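PDB 4JX0: exported protein from Bacteroides fragilis, which is of unknown function but binds magnesium and joins an E-set-like N-terminal domain to a domain related to F5/F8 type C modules. Local coordinates for residues F241-N246 against N314-F319. Residues are numbered along the deposited sequence; the frame is centred on the assembly and turned at random.
With MG (magnesium ion), chain D.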
ATOM      1  N   PHE A 241     -21.839   2.909  11.520  1.00 25.84           N
ATOM      2  CA  PHE A 241     -22.813   2.107  10.773  1.00 25.35           C
ATOM      3  C   PHE A 241     -22.869   0.662  11.215  1.00 30.70           C
ATOM      4  O   PHE A 241     -21.887   0.138  11.727  1.00 32.22           O
ATOM      5  CB  PHE A 241     -22.464   2.105   9.276  1.00 27.16           C
ATOM      6  CG  PHE A 241     -22.452   3.469   8.636  1.00 29.26           C
ATOM      7  CD1 PHE A 241     -21.306   4.253   8.653  1.00 32.16           C
ATOM      8  CD2 PHE A 241     -23.599   3.995   8.067  1.00 31.52           C
ATOM      9  CE1 PHE A 241     -21.305   5.524   8.089  1.00 33.28           C
ATOM     10  CE2 PHE A 241     -23.598   5.276   7.521  1.00 34.48           C
ATOM     11  CZ  PHE A 241     -22.451   6.027   7.525  1.00 32.62           C
ATOM     12  N   ARG A 242     -24.011   0.006  10.952  1.00 26.97           N
ATOM     13  CA  ARG A 242     -24.253  -1.424  11.161  1.00 26.64           C
ATOM     14  C   ARG A 242     -24.522  -1.992   9.785  1.00 33.28           C
ATOM     15  O   ARG A 242     -25.550  -1.667   9.186  1.00 34.29           O
ATOM     16  CB  ARG A 242     -25.431  -1.667  12.123  1.00 24.92           C
ATOM     17  CG  ARG A 242     -25.944  -3.123  12.272  1.00 32.56           C
ATOM     18  CD  ARG A 242     -27.447  -3.177  12.554  1.00 42.95           C
ATOM     19  NE  ARG A 242     -27.811  -4.015  13.712  1.00 47.75           N
ATOM     20  CZ  ARG A 242     -28.226  -5.286  13.673  1.00 58.64           C
ATOM     21  NH1 ARG A 242     -28.317  -5.934  12.516  1.00 37.61           N
ATOM     22  NH2 ARG A 242     -28.546  -5.918  14.796  1.00 47.92           N
ATOM     23  N   LEU A 243     -23.584  -2.782   9.259  1.00 30.73           N
ATOM     24  CA  LEU A 243     -23.706  -3.418   7.950  1.00 31.18           C
ATOM     25  C   LEU A 243     -23.984  -4.907   8.150  1.00 35.17           C
ATOM     26  O   LEU A 243     -23.093  -5.631   8.597  1.00 35.21           O
ATOM     27  CB  LEU A 243     -22.421  -3.222   7.111  1.00 31.51           C
ATOM     28  CG  LEU A 243     -22.345  -1.960   6.270  1.00 36.84           C
ATOM     29  CD1 LEU A 243     -22.356  -0.727   7.131  1.00 37.06           C
ATOM     30  CD2 LEU A 243     -21.107  -1.977   5.391  1.00 40.38           C
ATOM     31  N   ASP A 244     -25.205  -5.363   7.853  1.00 31.15           N
ATOM     32  CA  ASP A 244     -25.522  -6.785   7.962  1.00 30.95           C
ATOM     33  C   ASP A 244     -24.895  -7.494   6.801  1.00 33.26           C
ATOM     34  O   ASP A 244     -25.097  -7.085   5.664  1.00 31.84           O
ATOM     35  CB  ASP A 244     -27.026  -7.043   8.005  1.00 33.41           C
ATOM     36  CG  ASP A 244     -27.589  -6.681   9.344  1.00 46.08           C
ATOM     37  OD1 ASP A 244     -27.662  -5.466   9.644  1.00 48.81           O
ATOM     38  OD2 ASP A 244     -27.828  -7.608  10.159  1.00 49.50           O
ATOM     39  N   THR A 245     -24.128  -8.534   7.076  1.00 30.58           N
ATOM     40  CA  THR A 245     -23.389  -9.253   6.058  1.00 31.13           C
ATOM     41  C   THR A 245     -23.644 -10.751   6.213  1.00 37.86           C
ATOM     42  O   THR A 245     -24.462 -11.165   7.035  1.00 38.80           O
ATOM     43  CB  THR A 245     -21.908  -8.837   6.162  1.00 35.26           C
ATOM     44  OG1 THR A 245     -21.195  -9.291   5.015  1.00 39.25           O
ATOM     45  CG2 THR A 245     -21.230  -9.323   7.437  1.00 32.50           C
ATOM     46  N   ASN A 246     -22.972 -11.553   5.393  1.00 35.35           N
ATOM     47  CA  ASN A 246     -23.150 -13.000   5.387  1.00 36.43           C
ATOM     48  C   ASN A 246     -22.686 -13.627   6.702  1.00 41.97           C
ATOM     49  O   ASN A 246     -21.759 -13.114   7.324  1.00 41.90           O
ATOM     50  CB  ASN A 246     -22.374 -13.615   4.224  1.00 38.89           C
ATOM     51  CG  ASN A 246     -22.898 -14.955   3.813  1.00 61.27           C
ATOM     52  OD1 ASN A 246     -22.705 -15.950   4.504  1.00 55.01           O
ATOM     53  ND2 ASN A 246     -23.608 -15.012   2.698  1.00 55.91           N
ATOM     54  N   ASN A 314     -26.691  -6.903   3.475  1.00 26.62           N
ATOM     55  CA  ASN A 314     -28.111  -7.243   3.558  1.00 26.76           C
ATOM     56  C   ASN A 314     -28.966  -6.095   4.084  1.00 30.86           C
ATOM     57  O   ASN A 314     -30.169  -6.061   3.814  1.00 30.89           O
ATOM     58  CB  ASN A 314     -28.279  -8.452   4.482  1.00 27.01           C
ATOM     59  CG  ASN A 314     -27.473  -9.655   4.062  1.00 49.74           C
ATOM     60  OD1 ASN A 314     -26.989  -9.738   2.935  1.00 41.10           O
ATOM     61  ND2 ASN A 314     -27.283 -10.602   4.971  1.00 47.10           N
ATOM     62  N   GLU A 315     -28.362  -5.188   4.874  1.00 26.67           N
ATOM     63  CA  GLU A 315     -29.046  -4.043   5.476  1.00 26.33           C
ATOM     64  C   GLU A 315     -27.997  -3.045   5.966  1.00 31.95           C
ATOM     65  O   GLU A 315     -26.959  -3.472   6.459  1.00 32.43           O
ATOM     66  CB  GLU A 315     -29.931  -4.533   6.640  1.00 27.47           C
ATOM     67  CG  GLU A 315     -30.806  -3.482   7.289  1.00 37.03           C
ATOM     68  CD  GLU A 315     -32.084  -3.097   6.575  1.00 52.67           C
ATOM     69  OE1 GLU A 315     -32.349  -3.613   5.464  1.00 40.93           O
ATOM     70  OE2 GLU A 315     -32.828  -2.267   7.146  1.00 43.55           O
ATOM     71  N   VAL A 316     -28.249  -1.732   5.815  1.00 28.99           N
ATOM     72  CA  VAL A 316     -27.342  -0.662   6.262  1.00 28.05           C
ATOM     73  C   VAL A 316     -28.105   0.212   7.243  1.00 30.64           C
ATOM     74  O   VAL A 316     -29.212   0.653   6.921  1.00 30.08           O
ATOM     75  CB  VAL A 316     -26.781   0.171   5.078  1.00 31.80           C
ATOM     76  CG1 VAL A 316     -25.877   1.292   5.576  1.00 32.06           C
ATOM     77  CG2 VAL A 316     -26.033  -0.710   4.086  1.00 31.38           C
ATOM     78  N   THR A 317     -27.524   0.456   8.433  1.00 26.27           N
ATOM     79  CA  THR A 317     -28.120   1.298   9.478  1.00 25.72           C
ATOM     80  C   THR A 317     -27.080   2.299   9.938  1.00 30.34           C
ATOM     81  O   THR A 317     -25.991   1.884  10.303  1.00 29.92           O
ATOM     82  CB  THR A 317     -28.612   0.430  10.654  1.00 28.67           C
ATOM     83  OG1 THR A 317     -29.315  -0.715  10.153  1.00 33.62           O
ATOM     84  CG2 THR A 317     -29.478   1.198  11.628  1.00 19.77           C
ATOM     85  N   ALA A 318     -27.397   3.606   9.910  1.00 27.43           N
ATOM     86  CA  ALA A 318     -26.495   4.669  10.365  1.00 27.10           C
ATOM     87  C   ALA A 318     -26.886   5.087  11.784  1.00 32.79           C
ATOM     88  O   ALA A 318     -28.032   4.878  12.165  1.00 33.21           O
ATOM     89  CB  ALA A 318     -26.579   5.851   9.421  1.00 27.92           C
ATOM     90  N   PHE A 319     -25.950   5.666  12.568  1.00 30.13           N
ATOM     91  CA  PHE A 319     -26.204   6.076  13.954  1.00 30.37           C
ATOM     92  C   PHE A 319     -25.816   7.534  14.215  1.00 34.89           C
ATOM     93  O   PHE A 319     -24.683   7.899  13.912  1.00 33.98           O
ATOM     94  CB  PHE A 319     -25.423   5.173  14.919  1.00 31.92           C
ATOM     95  CG  PHE A 319     -25.884   3.738  14.890  1.00 32.74           C
ATOM     96  CD1 PHE A 319     -25.425   2.867  13.920  1.00 35.00           C
ATOM     97  CD2 PHE A 319     -26.795   3.266  15.821  1.00 35.14           C
ATOM     98  CE1 PHE A 319     -25.881   1.554  13.866  1.00 35.49           C
ATOM     99  CE2 PHE A 319     -27.231   1.944  15.783  1.00 37.50           C
ATOM    100  CZ  PHE A 319     -26.773   1.095  14.800  1.00 34.83           C
TER
HETATM  101 MG    MG D 402     -32.269  -5.544   4.072  1.00 22.58          MG
HETATM  102  O   HOH W   1     -32.238  -7.229   2.699  1.00 33.37           O
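Strands 241-244 and 315-319 run antiparallel, their axes 4.6 Å apart at the closest point. Arg242 and Thr317 form a hydrogen-bonded pair: Arg242 N donates to Thr317 O at 2.8 Å, and Thr317 N returns a bond to Arg242 O. Asn314 N reaches Asp244 O at 2.7 Å.

Phe241, Leu243, Val316 and Ala318 share one face of the sheet. Phe241 CG is anti to its carbonyl carbon (chi1 -60°), on the side of Ala318. The ring lies obliquely there, with CE2 3.6 Å from Ala318 CB. Val316 CG1 touches both Phe241 CD2 and Leu243 CD1. Ile230 adds to this core.

On the other face, Arg242 and Thr317 lie side by side, pointing the same way. The edge of the Phe319 ring meets Arg242 CB through CE1 (3.7 Å). Arg242 NH1 forms a salt bridge to Asp244, with OD2 at 2.9 Å. NH1 also donates to OD1, which accepts through its syn lone pair and lies in the guanidinium plane.

Asn314 O and Glu315 OE1 bind the magnesium ion (2.2 and 2.4 Å), as do Ser208, Asp211 and Asn213. Glu315 OE2 is hydrogen-bonded to Asn192 ND2. This is consistent with an F5/F8 type C beta-sandwich, its metal site built partly from strand 312-319.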